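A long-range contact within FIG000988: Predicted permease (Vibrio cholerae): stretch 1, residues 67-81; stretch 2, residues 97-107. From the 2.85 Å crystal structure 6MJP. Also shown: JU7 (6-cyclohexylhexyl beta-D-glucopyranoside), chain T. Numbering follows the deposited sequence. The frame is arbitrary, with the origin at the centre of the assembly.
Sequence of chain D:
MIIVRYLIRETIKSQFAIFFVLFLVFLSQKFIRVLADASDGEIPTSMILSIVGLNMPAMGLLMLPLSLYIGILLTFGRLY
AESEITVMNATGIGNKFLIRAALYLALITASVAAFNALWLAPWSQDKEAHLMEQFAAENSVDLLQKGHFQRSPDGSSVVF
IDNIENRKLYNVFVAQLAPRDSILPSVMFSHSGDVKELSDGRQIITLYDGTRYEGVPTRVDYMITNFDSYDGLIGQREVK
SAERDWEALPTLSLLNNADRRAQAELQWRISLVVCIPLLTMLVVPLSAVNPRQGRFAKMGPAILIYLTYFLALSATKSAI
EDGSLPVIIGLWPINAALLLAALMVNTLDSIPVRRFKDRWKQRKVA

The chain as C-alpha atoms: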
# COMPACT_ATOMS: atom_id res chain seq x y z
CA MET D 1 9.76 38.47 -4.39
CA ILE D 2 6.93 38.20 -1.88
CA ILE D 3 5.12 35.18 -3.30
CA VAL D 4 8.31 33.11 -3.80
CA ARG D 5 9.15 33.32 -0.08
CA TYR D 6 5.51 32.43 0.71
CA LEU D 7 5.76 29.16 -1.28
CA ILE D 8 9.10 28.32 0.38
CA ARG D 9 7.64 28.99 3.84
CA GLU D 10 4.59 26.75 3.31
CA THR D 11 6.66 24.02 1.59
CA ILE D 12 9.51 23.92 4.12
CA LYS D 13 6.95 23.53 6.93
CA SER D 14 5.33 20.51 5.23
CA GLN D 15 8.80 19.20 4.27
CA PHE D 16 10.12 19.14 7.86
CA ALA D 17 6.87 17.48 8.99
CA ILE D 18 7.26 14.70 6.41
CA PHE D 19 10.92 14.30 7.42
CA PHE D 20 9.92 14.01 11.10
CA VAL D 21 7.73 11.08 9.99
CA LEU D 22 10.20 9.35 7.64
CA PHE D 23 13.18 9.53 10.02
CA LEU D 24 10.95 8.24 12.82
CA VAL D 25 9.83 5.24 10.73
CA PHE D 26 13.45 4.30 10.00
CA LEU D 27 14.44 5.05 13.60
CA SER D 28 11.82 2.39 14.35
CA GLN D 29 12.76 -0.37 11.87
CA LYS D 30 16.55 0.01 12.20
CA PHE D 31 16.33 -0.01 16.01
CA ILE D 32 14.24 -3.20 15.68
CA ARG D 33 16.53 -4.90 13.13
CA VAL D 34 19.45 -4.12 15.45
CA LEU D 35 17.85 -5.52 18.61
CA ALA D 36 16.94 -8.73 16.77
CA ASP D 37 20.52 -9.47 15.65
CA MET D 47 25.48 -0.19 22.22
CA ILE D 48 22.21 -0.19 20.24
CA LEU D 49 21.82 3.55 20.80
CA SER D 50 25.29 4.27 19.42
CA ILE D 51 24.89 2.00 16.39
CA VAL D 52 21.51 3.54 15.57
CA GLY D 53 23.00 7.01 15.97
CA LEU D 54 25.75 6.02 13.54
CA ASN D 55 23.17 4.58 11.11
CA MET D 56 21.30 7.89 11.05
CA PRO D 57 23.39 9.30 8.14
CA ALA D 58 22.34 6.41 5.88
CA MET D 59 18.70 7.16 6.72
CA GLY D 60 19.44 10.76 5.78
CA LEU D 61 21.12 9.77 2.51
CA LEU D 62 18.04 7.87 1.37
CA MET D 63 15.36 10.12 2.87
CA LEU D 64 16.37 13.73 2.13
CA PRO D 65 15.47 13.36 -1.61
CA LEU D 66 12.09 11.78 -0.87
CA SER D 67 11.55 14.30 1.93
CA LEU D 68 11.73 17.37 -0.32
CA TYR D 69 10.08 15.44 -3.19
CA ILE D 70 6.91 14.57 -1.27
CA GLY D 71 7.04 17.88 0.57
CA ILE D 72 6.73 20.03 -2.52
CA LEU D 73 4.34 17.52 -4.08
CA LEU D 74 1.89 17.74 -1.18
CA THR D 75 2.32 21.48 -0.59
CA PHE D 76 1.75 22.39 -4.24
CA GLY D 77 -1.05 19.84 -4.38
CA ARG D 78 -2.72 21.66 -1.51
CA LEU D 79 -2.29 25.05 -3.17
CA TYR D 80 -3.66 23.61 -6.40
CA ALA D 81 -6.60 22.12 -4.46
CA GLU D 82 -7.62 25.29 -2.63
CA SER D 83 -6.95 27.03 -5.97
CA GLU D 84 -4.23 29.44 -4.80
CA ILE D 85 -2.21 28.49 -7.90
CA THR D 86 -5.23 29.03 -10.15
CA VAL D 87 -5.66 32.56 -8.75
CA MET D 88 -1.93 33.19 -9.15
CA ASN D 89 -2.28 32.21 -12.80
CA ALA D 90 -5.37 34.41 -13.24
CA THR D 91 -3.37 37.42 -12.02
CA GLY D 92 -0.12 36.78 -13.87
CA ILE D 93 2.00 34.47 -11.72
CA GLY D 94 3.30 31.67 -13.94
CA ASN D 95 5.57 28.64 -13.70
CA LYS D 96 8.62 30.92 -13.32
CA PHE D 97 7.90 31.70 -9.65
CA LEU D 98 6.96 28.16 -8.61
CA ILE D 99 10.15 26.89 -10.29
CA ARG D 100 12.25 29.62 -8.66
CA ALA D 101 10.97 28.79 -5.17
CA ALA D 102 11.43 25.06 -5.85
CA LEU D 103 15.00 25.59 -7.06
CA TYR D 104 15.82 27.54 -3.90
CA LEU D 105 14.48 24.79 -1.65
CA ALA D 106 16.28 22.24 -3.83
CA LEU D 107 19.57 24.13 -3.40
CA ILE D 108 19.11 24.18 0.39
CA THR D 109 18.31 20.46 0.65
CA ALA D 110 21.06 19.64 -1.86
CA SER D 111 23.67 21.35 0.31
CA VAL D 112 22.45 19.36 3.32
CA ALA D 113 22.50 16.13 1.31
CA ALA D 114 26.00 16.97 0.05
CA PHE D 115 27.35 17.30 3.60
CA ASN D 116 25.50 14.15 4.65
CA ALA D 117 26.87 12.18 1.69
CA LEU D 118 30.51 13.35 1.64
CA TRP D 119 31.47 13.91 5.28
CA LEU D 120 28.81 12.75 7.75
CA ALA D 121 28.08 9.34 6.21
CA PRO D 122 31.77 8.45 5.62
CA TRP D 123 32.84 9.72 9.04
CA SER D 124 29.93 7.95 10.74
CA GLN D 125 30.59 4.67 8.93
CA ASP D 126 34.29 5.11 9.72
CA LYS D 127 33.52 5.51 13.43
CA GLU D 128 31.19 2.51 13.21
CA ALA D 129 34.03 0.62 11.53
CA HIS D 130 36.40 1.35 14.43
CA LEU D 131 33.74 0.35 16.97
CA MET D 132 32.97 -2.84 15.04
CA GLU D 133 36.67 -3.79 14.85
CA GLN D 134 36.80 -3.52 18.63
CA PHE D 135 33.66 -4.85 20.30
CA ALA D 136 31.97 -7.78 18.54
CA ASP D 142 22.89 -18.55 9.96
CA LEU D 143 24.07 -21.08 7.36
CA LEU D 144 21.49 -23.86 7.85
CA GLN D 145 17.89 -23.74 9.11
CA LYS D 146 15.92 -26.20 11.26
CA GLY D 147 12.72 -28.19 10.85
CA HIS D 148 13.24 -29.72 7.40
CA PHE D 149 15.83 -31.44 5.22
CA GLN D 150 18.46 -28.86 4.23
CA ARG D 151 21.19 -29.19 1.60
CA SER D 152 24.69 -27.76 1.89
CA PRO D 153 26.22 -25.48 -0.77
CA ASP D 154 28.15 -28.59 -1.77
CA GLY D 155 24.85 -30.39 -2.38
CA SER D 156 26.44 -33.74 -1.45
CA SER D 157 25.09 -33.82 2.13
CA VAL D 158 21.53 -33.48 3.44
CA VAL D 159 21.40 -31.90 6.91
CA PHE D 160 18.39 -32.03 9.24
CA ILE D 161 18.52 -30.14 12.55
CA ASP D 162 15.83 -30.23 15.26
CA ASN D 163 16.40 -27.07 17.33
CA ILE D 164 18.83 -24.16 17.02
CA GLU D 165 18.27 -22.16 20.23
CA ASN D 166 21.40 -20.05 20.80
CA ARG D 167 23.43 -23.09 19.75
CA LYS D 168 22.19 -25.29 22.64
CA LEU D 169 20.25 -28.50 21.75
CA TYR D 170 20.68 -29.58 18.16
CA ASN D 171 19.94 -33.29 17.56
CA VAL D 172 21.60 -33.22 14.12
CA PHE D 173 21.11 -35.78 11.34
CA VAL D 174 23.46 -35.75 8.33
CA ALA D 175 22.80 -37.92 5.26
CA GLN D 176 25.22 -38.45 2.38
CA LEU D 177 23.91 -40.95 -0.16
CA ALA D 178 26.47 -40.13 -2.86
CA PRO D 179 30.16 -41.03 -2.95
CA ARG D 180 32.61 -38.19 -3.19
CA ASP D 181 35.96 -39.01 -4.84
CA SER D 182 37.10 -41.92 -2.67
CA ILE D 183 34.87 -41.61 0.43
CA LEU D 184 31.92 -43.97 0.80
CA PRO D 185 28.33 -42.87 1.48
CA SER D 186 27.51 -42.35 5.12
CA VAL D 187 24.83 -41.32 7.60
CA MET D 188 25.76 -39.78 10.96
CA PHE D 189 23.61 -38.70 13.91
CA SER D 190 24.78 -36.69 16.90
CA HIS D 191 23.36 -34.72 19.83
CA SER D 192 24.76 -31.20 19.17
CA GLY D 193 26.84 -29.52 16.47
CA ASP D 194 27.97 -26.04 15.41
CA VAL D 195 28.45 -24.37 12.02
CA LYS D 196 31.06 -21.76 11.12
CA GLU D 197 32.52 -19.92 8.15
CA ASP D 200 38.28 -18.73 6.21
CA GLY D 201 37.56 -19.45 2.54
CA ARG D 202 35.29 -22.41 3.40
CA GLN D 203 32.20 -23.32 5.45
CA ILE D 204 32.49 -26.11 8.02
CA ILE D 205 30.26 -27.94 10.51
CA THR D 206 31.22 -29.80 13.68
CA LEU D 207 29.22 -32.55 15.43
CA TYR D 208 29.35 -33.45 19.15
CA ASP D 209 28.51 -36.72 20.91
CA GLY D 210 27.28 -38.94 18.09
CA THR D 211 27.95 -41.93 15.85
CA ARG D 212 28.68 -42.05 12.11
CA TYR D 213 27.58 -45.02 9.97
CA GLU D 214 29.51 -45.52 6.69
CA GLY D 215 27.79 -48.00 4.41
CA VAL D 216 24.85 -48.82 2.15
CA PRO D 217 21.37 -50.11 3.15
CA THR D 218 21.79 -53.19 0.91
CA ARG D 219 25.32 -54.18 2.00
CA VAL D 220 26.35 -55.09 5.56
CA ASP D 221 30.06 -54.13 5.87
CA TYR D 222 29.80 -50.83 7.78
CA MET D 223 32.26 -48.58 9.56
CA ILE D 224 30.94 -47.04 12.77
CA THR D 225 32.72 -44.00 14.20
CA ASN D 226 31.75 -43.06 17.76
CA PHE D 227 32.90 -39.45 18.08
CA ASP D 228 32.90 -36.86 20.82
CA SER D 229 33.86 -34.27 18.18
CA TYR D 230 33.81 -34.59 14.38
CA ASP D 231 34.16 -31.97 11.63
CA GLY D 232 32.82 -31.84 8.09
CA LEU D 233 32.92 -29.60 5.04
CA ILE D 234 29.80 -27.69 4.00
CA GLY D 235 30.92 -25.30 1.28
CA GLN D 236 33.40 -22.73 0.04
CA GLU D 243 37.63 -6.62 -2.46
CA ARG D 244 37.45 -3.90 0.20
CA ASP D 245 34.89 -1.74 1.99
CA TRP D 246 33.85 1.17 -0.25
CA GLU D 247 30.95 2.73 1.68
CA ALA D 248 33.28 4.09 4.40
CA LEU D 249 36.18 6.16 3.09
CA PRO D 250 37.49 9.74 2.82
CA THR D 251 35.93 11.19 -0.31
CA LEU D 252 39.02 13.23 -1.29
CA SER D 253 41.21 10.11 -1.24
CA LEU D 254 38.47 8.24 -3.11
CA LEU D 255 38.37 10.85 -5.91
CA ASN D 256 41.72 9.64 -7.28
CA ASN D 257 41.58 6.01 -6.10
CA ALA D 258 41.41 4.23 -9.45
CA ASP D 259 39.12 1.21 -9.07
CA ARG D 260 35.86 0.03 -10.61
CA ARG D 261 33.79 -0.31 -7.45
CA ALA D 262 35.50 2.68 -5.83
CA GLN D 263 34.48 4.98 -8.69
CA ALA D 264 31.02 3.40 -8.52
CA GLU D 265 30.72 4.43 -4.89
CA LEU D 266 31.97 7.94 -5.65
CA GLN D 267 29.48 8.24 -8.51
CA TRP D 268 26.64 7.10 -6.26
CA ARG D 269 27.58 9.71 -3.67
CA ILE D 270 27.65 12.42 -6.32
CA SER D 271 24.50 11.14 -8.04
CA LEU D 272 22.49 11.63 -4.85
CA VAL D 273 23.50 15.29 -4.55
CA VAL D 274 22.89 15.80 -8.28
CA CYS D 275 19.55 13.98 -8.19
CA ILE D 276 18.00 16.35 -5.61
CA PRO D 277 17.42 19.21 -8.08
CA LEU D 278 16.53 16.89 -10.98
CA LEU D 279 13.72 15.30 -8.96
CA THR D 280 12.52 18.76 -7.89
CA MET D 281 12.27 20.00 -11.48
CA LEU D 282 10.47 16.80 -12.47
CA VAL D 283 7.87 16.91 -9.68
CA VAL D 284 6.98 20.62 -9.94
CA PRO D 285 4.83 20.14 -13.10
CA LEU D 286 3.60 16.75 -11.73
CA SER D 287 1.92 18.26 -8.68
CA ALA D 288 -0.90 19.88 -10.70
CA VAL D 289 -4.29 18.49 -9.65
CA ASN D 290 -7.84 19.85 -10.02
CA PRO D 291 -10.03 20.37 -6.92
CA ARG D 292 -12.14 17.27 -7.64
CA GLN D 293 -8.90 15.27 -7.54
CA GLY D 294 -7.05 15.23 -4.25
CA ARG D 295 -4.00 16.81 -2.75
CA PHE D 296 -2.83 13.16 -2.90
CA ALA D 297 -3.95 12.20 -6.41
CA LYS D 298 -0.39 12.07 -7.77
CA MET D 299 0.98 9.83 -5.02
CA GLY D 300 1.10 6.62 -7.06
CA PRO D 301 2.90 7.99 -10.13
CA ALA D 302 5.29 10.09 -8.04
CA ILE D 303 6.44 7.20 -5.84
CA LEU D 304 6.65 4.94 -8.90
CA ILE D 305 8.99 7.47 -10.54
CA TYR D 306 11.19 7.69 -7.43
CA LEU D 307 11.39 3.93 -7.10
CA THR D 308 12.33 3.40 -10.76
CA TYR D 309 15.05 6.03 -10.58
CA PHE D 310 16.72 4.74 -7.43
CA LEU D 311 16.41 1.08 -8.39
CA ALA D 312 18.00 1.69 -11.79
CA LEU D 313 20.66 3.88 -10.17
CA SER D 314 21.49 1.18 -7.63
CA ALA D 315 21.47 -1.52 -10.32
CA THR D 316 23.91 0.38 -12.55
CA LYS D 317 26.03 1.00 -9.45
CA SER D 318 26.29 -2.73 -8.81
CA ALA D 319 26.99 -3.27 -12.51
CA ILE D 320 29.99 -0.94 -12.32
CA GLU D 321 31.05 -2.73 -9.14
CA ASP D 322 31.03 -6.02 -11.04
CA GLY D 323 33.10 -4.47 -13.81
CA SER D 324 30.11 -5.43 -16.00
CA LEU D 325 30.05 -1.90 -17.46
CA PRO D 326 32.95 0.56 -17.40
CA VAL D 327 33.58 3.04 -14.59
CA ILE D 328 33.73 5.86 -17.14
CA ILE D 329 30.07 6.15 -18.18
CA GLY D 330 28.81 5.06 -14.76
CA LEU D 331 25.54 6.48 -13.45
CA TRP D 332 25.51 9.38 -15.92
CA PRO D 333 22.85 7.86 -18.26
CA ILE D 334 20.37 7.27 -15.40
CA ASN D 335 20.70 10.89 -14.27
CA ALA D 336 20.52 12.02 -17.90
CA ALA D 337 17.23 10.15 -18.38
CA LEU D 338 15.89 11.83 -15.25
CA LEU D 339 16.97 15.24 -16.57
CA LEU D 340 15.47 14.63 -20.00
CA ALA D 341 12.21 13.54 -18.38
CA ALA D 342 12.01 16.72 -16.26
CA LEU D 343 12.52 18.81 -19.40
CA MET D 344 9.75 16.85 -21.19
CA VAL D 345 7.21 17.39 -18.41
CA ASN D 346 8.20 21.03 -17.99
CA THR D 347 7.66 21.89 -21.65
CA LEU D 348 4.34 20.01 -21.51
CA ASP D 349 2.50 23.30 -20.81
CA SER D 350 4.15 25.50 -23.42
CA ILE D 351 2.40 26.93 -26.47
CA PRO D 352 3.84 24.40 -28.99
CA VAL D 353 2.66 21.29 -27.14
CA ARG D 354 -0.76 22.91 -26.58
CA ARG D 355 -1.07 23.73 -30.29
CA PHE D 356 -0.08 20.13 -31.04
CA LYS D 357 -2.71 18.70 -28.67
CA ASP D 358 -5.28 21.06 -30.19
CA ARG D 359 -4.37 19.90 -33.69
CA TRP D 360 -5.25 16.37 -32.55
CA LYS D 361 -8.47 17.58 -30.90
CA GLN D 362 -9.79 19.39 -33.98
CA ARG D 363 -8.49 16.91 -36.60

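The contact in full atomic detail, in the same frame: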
# COMPACT_ATOMS: atom_id res chain seq x y z
N SER D 67 12.12 13.31 1.02
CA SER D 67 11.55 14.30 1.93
C SER D 67 11.11 15.55 1.18
O SER D 67 9.93 15.94 1.22
CB SER D 67 12.59 14.65 3.00
OG SER D 67 12.09 15.59 3.91
N LEU D 68 12.05 16.18 0.47
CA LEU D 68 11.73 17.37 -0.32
C LEU D 68 10.77 17.05 -1.47
O LEU D 68 9.88 17.85 -1.77
CB LEU D 68 13.02 17.98 -0.85
CG LEU D 68 12.84 19.28 -1.62
CD1 LEU D 68 12.18 20.32 -0.73
CD2 LEU D 68 14.17 19.79 -2.12
N TYR D 69 10.96 15.89 -2.11
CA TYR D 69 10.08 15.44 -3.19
C TYR D 69 8.62 15.42 -2.77
O TYR D 69 7.76 16.05 -3.41
CB TYR D 69 10.54 14.05 -3.62
CG TYR D 69 9.92 13.41 -4.85
CD1 TYR D 69 10.25 13.83 -6.14
CD2 TYR D 69 9.07 12.31 -4.73
CE1 TYR D 69 9.71 13.21 -7.26
CE2 TYR D 69 8.53 11.69 -5.84
CZ TYR D 69 8.84 12.13 -7.10
OH TYR D 69 8.28 11.48 -8.17
N ILE D 70 8.29 14.65 -1.72
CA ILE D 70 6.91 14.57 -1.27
C ILE D 70 6.47 15.90 -0.68
O ILE D 70 5.30 16.29 -0.81
CB ILE D 70 6.73 13.42 -0.27
CG1 ILE D 70 7.22 12.12 -0.88
CG2 ILE D 70 5.27 13.25 0.11
CD1 ILE D 70 6.51 11.77 -2.17
N GLY D 71 7.39 16.61 -0.03
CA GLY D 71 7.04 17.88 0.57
C GLY D 71 6.47 18.85 -0.44
O GLY D 71 5.37 19.37 -0.27
N ILE D 72 7.21 19.08 -1.53
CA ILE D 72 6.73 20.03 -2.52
C ILE D 72 5.54 19.46 -3.27
O ILE D 72 4.64 20.21 -3.69
CB ILE D 72 7.89 20.44 -3.45
CG1 ILE D 72 7.42 21.45 -4.47
CG2 ILE D 72 8.37 19.28 -4.23
CD1 ILE D 72 8.55 21.95 -5.28
N LEU D 73 5.48 18.14 -3.42
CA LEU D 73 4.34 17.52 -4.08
C LEU D 73 3.05 17.78 -3.31
O LEU D 73 2.05 18.23 -3.88
CB LEU D 73 4.60 16.02 -4.25
CG LEU D 73 3.47 15.20 -4.87
CD1 LEU D 73 3.40 15.51 -6.34
CD2 LEU D 73 3.62 13.70 -4.64
N LEU D 74 3.07 17.54 -2.00
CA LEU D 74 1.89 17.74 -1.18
C LEU D 74 1.57 19.22 -1.01
O LEU D 74 0.40 19.60 -1.08
CB LEU D 74 2.08 17.09 0.19
CG LEU D 74 2.13 15.58 0.21
CD1 LEU D 74 2.26 15.12 1.64
CD2 LEU D 74 0.87 15.03 -0.44
N THR D 75 2.58 20.05 -0.76
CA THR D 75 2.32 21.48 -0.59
C THR D 75 1.67 22.06 -1.84
O THR D 75 0.60 22.68 -1.77
CB THR D 75 3.61 22.25 -0.27
OG1 THR D 75 4.14 21.80 0.98
CG2 THR D 75 3.32 23.73 -0.16
N PHE D 76 2.30 21.86 -3.00
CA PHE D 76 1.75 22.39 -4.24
C PHE D 76 0.42 21.74 -4.58
O PHE D 76 -0.48 22.41 -5.09
CB PHE D 76 2.74 22.18 -5.39
CG PHE D 76 3.91 23.12 -5.36
CD1 PHE D 76 4.20 23.87 -4.23
CD2 PHE D 76 4.72 23.25 -6.47
CE1 PHE D 76 5.27 24.73 -4.21
CE2 PHE D 76 5.80 24.12 -6.46
CZ PHE D 76 6.08 24.85 -5.32
N GLY D 77 0.27 20.45 -4.30
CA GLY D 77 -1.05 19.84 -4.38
C GLY D 77 -2.09 20.58 -3.57
O GLY D 77 -3.18 20.85 -4.06
N ARG D 78 -1.76 20.94 -2.33
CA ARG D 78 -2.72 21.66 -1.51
C ARG D 78 -3.07 23.00 -2.13
O ARG D 78 -4.24 23.37 -2.23
CB ARG D 78 -2.17 21.88 -0.10
CG ARG D 78 -3.17 22.47 0.85
CD ARG D 78 -2.49 22.79 2.12
NE ARG D 78 -2.04 24.18 2.16
CZ ARG D 78 -0.79 24.56 2.39
NH1 ARG D 78 -0.48 25.85 2.41
NH2 ARG D 78 0.15 23.64 2.60
N LEU D 79 -2.05 23.75 -2.57
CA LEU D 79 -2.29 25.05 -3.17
C LEU D 79 -3.09 24.92 -4.46
O LEU D 79 -3.92 25.77 -4.77
CB LEU D 79 -0.97 25.78 -3.43
CG LEU D 79 -0.14 26.02 -2.17
CD1 LEU D 79 1.14 26.79 -2.46
CD2 LEU D 79 -0.98 26.76 -1.15
N TYR D 80 -2.84 23.86 -5.23
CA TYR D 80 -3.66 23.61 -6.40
C TYR D 80 -5.09 23.26 -6.01
O TYR D 80 -6.03 23.67 -6.69
CB TYR D 80 -3.06 22.49 -7.25
CG TYR D 80 -2.08 22.95 -8.31
CD1 TYR D 80 -2.53 23.50 -9.51
CD2 TYR D 80 -0.72 22.80 -8.12
CE1 TYR D 80 -1.64 23.90 -10.47
CE2 TYR D 80 0.18 23.20 -9.08
CZ TYR D 80 -0.29 23.75 -10.25
OH TYR D 80 0.61 24.14 -11.21
N ALA D 81 -5.27 22.52 -4.91
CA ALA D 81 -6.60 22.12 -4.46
C ALA D 81 -7.42 23.32 -4.02
O ALA D 81 -8.52 23.56 -4.54
CB ALA D 81 -6.49 21.11 -3.33
N PHE D 97 7.77 31.47 -11.09
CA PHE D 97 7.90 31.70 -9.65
C PHE D 97 7.86 30.39 -8.86
O PHE D 97 8.64 30.21 -7.92
CB PHE D 97 6.81 32.64 -9.16
CG PHE D 97 6.81 33.98 -9.85
CD1 PHE D 97 7.66 34.99 -9.44
CD2 PHE D 97 5.95 34.21 -10.91
CE1 PHE D 97 7.65 36.21 -10.08
CE2 PHE D 97 5.93 35.42 -11.55
CZ PHE D 97 6.78 36.43 -11.14
N LEU D 98 6.94 29.49 -9.21
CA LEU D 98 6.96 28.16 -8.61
C LEU D 98 8.33 27.51 -8.79
O LEU D 98 8.92 27.01 -7.83
CB LEU D 98 5.85 27.29 -9.21
CG LEU D 98 4.41 27.50 -8.72
CD1 LEU D 98 3.84 28.84 -9.14
CD2 LEU D 98 3.50 26.38 -9.20
N ILE D 99 8.87 27.55 -10.01
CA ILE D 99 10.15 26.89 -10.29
C ILE D 99 11.29 27.60 -9.58
O ILE D 99 12.28 26.97 -9.19
CB ILE D 99 10.38 26.80 -11.81
CG1 ILE D 99 9.40 25.78 -12.43
CG2 ILE D 99 11.84 26.45 -12.14
CD1 ILE D 99 9.36 25.82 -13.95
N ARG D 100 11.19 28.91 -9.38
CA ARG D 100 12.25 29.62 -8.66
C ARG D 100 12.26 29.24 -7.19
O ARG D 100 13.32 28.94 -6.62
CB ARG D 100 12.10 31.12 -8.82
CG ARG D 100 13.22 31.90 -8.16
N ALA D 101 11.08 29.22 -6.56
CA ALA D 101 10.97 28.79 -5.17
C ALA D 101 11.43 27.35 -5.00
O ALA D 101 12.15 27.03 -4.05
CB ALA D 101 9.52 28.92 -4.70
N ALA D 102 11.02 26.47 -5.92
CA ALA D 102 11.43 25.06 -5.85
C ALA D 102 12.94 24.91 -6.00
O ALA D 102 13.56 24.12 -5.28
CB ALA D 102 10.70 24.26 -6.92
N LEU D 103 13.55 25.66 -6.92
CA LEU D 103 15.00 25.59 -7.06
C LEU D 103 15.72 26.09 -5.82
O LEU D 103 16.78 25.56 -5.48
CB LEU D 103 15.46 26.37 -8.30
CG LEU D 103 15.25 25.72 -9.68
CD1 LEU D 103 15.74 26.65 -10.79
CD2 LEU D 103 15.88 24.33 -9.80
N TYR D 104 15.16 27.08 -5.11
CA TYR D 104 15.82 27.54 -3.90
C TYR D 104 15.75 26.49 -2.80
O TYR D 104 16.75 26.23 -2.11
CB TYR D 104 15.22 28.86 -3.42
CG TYR D 104 16.01 29.51 -2.30
N LEU D 105 14.58 25.88 -2.61
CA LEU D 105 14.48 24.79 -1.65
C LEU D 105 15.36 23.62 -2.06
O LEU D 105 16.00 22.99 -1.21
CB LEU D 105 13.03 24.34 -1.52
CG LEU D 105 12.13 25.21 -0.65
CD1 LEU D 105 10.68 24.98 -1.02
CD2 LEU D 105 12.36 24.91 0.82
N ALA D 106 15.42 23.32 -3.36
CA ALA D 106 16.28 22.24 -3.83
C ALA D 106 17.75 22.53 -3.51
O ALA D 106 18.47 21.64 -3.05
CB ALA D 106 16.09 22.02 -5.33
N LEU D 107 18.19 23.77 -3.72
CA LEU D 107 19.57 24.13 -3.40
C LEU D 107 19.86 23.94 -1.91
O LEU D 107 20.93 23.44 -1.54
CB LEU D 107 19.86 25.57 -3.83
CG LEU D 107 21.23 26.14 -3.44
CD1 LEU D 107 22.35 25.41 -4.15
CD2 LEU D 107 21.32 27.63 -3.74
C02 JU7 T . -1.35 24.26 6.57
C03 JU7 T . -2.55 23.26 6.57
C05 JU7 T . -2.39 20.86 6.64
C06 JU7 T . -1.54 19.75 5.98
C07 JU7 T . -1.45 18.47 6.84
C08 JU7 T . -1.87 17.15 6.12
C09 JU7 T . -0.99 15.90 6.50
C10 JU7 T . -0.98 14.77 5.42
C11 JU7 T . 0.05 13.62 5.63
C12 JU7 T . 1.48 14.15 5.64
C13 JU7 T . 2.54 13.03 5.67
C14 JU7 T . 2.40 12.07 4.50
C15 JU7 T . 0.99 11.52 4.50
C16 JU7 T . -0.05 12.64 4.46
C18 JU7 T . -4.17 24.96 6.46
C19 JU7 T . -5.06 25.67 5.43
C21 JU7 T . -3.16 26.06 6.93
C23 JU7 T . -1.78 25.49 7.42
O01 JU7 T . -0.28 23.66 7.22
O04 JU7 T . -2.24 22.06 5.88
O17 JU7 T . -3.54 23.89 5.78
O20 JU7 T . -6.04 24.77 5.04
O22 JU7 T . -3.76 26.71 8.04
O24 JU7 T . -0.78 26.44 7.21

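This is a loose, predominantly apolar contact between two roughly antiparallel helices, held by van der Waals packing of a few aliphatic and aromatic side chains, with no hydrogen bond passing from one stretch to the other.

The backbone geometry sets the terms. Both stretches are helical throughout, and their N-to-C directions differ by 156°, so the chain runs up one helix and down the other with a moderate tilt. The axes come no closer than 11.1 Å, too far for backbone to meet backbone, and large side chains must bridge the gap. The register follows from the opposed directions: Leu 68 CA lies 7.5 Å from Ala 106 CA, Ile 72 CA lies 7.6 Å from Ala 102 CA, and Phe 76 CA lies 8.9 Å from Leu 98 CA. Each step of four residues forward in the first helix is matched by a step of four backward in the second, as expected when one stripe of each helix faces the other. The lengthening of the last distance shows the helices diverging toward Phe 76. Only 315 Å² is buried in total, counting both sides.

At the narrower end, Leu 68 (chi1 t, chi2 p) points toward the partner helix and reaches its backbone. Its CD2 is 3.7 Å from Ala 106 CA and 3.8 Å from Leu 105 O, while its CD1 is 4.2 Å from Leu 105 CB. The CA-to-CB bond of Ala 106 points sideways, and the leucine methyl lies nearer to Ala 106 CA than to Ala 106 CB, which is 4.4 Å from Leu 68 CD2. The approach to the carbonyl oxygen is a packing contact, since a methyl carbon is no conventional donor.

One turn on, Ile 72 meets Ala 102. With both chi angles t, the isoleucine is extended, and its CD1 stands 3.6 Å from Ala 102 CB, the shortest contact between the stretches. A long side chain thus fills the space beside a short one, and both CA-to-CB bonds point toward the opposite stretch.

Where the helices are farther apart, larger groups span the distance. Phe 76 CE2 lies 4.2 Å from Leu 98 CB, an oblique approach to the ring. Tyr 80 adds a second contact to the same leucine: its CA-to-CB bond points sideways, but its end comes nearer, placing Tyr 80 OH 4.2 Å from Leu 98 CD2. At that separation the hydroxyl is simply packed against a methyl group.

Within each helix, regular i to i+4 bonds such as Ile 72 N to Leu 68 O (2.9 Å) and Ala 106 N to Ala 102 O (2.8 Å) satisfy the backbone locally, and Thr 75 OG1 donates to Gly 71 O at 3.0 Å; some polar side chains also bond elsewhere in the structure. Arg 78 takes no part in the interhelical contact; its CD lies 3.8 Å from O04 of the glucoside JU7, whose O17 sits over one face of the guanidinium.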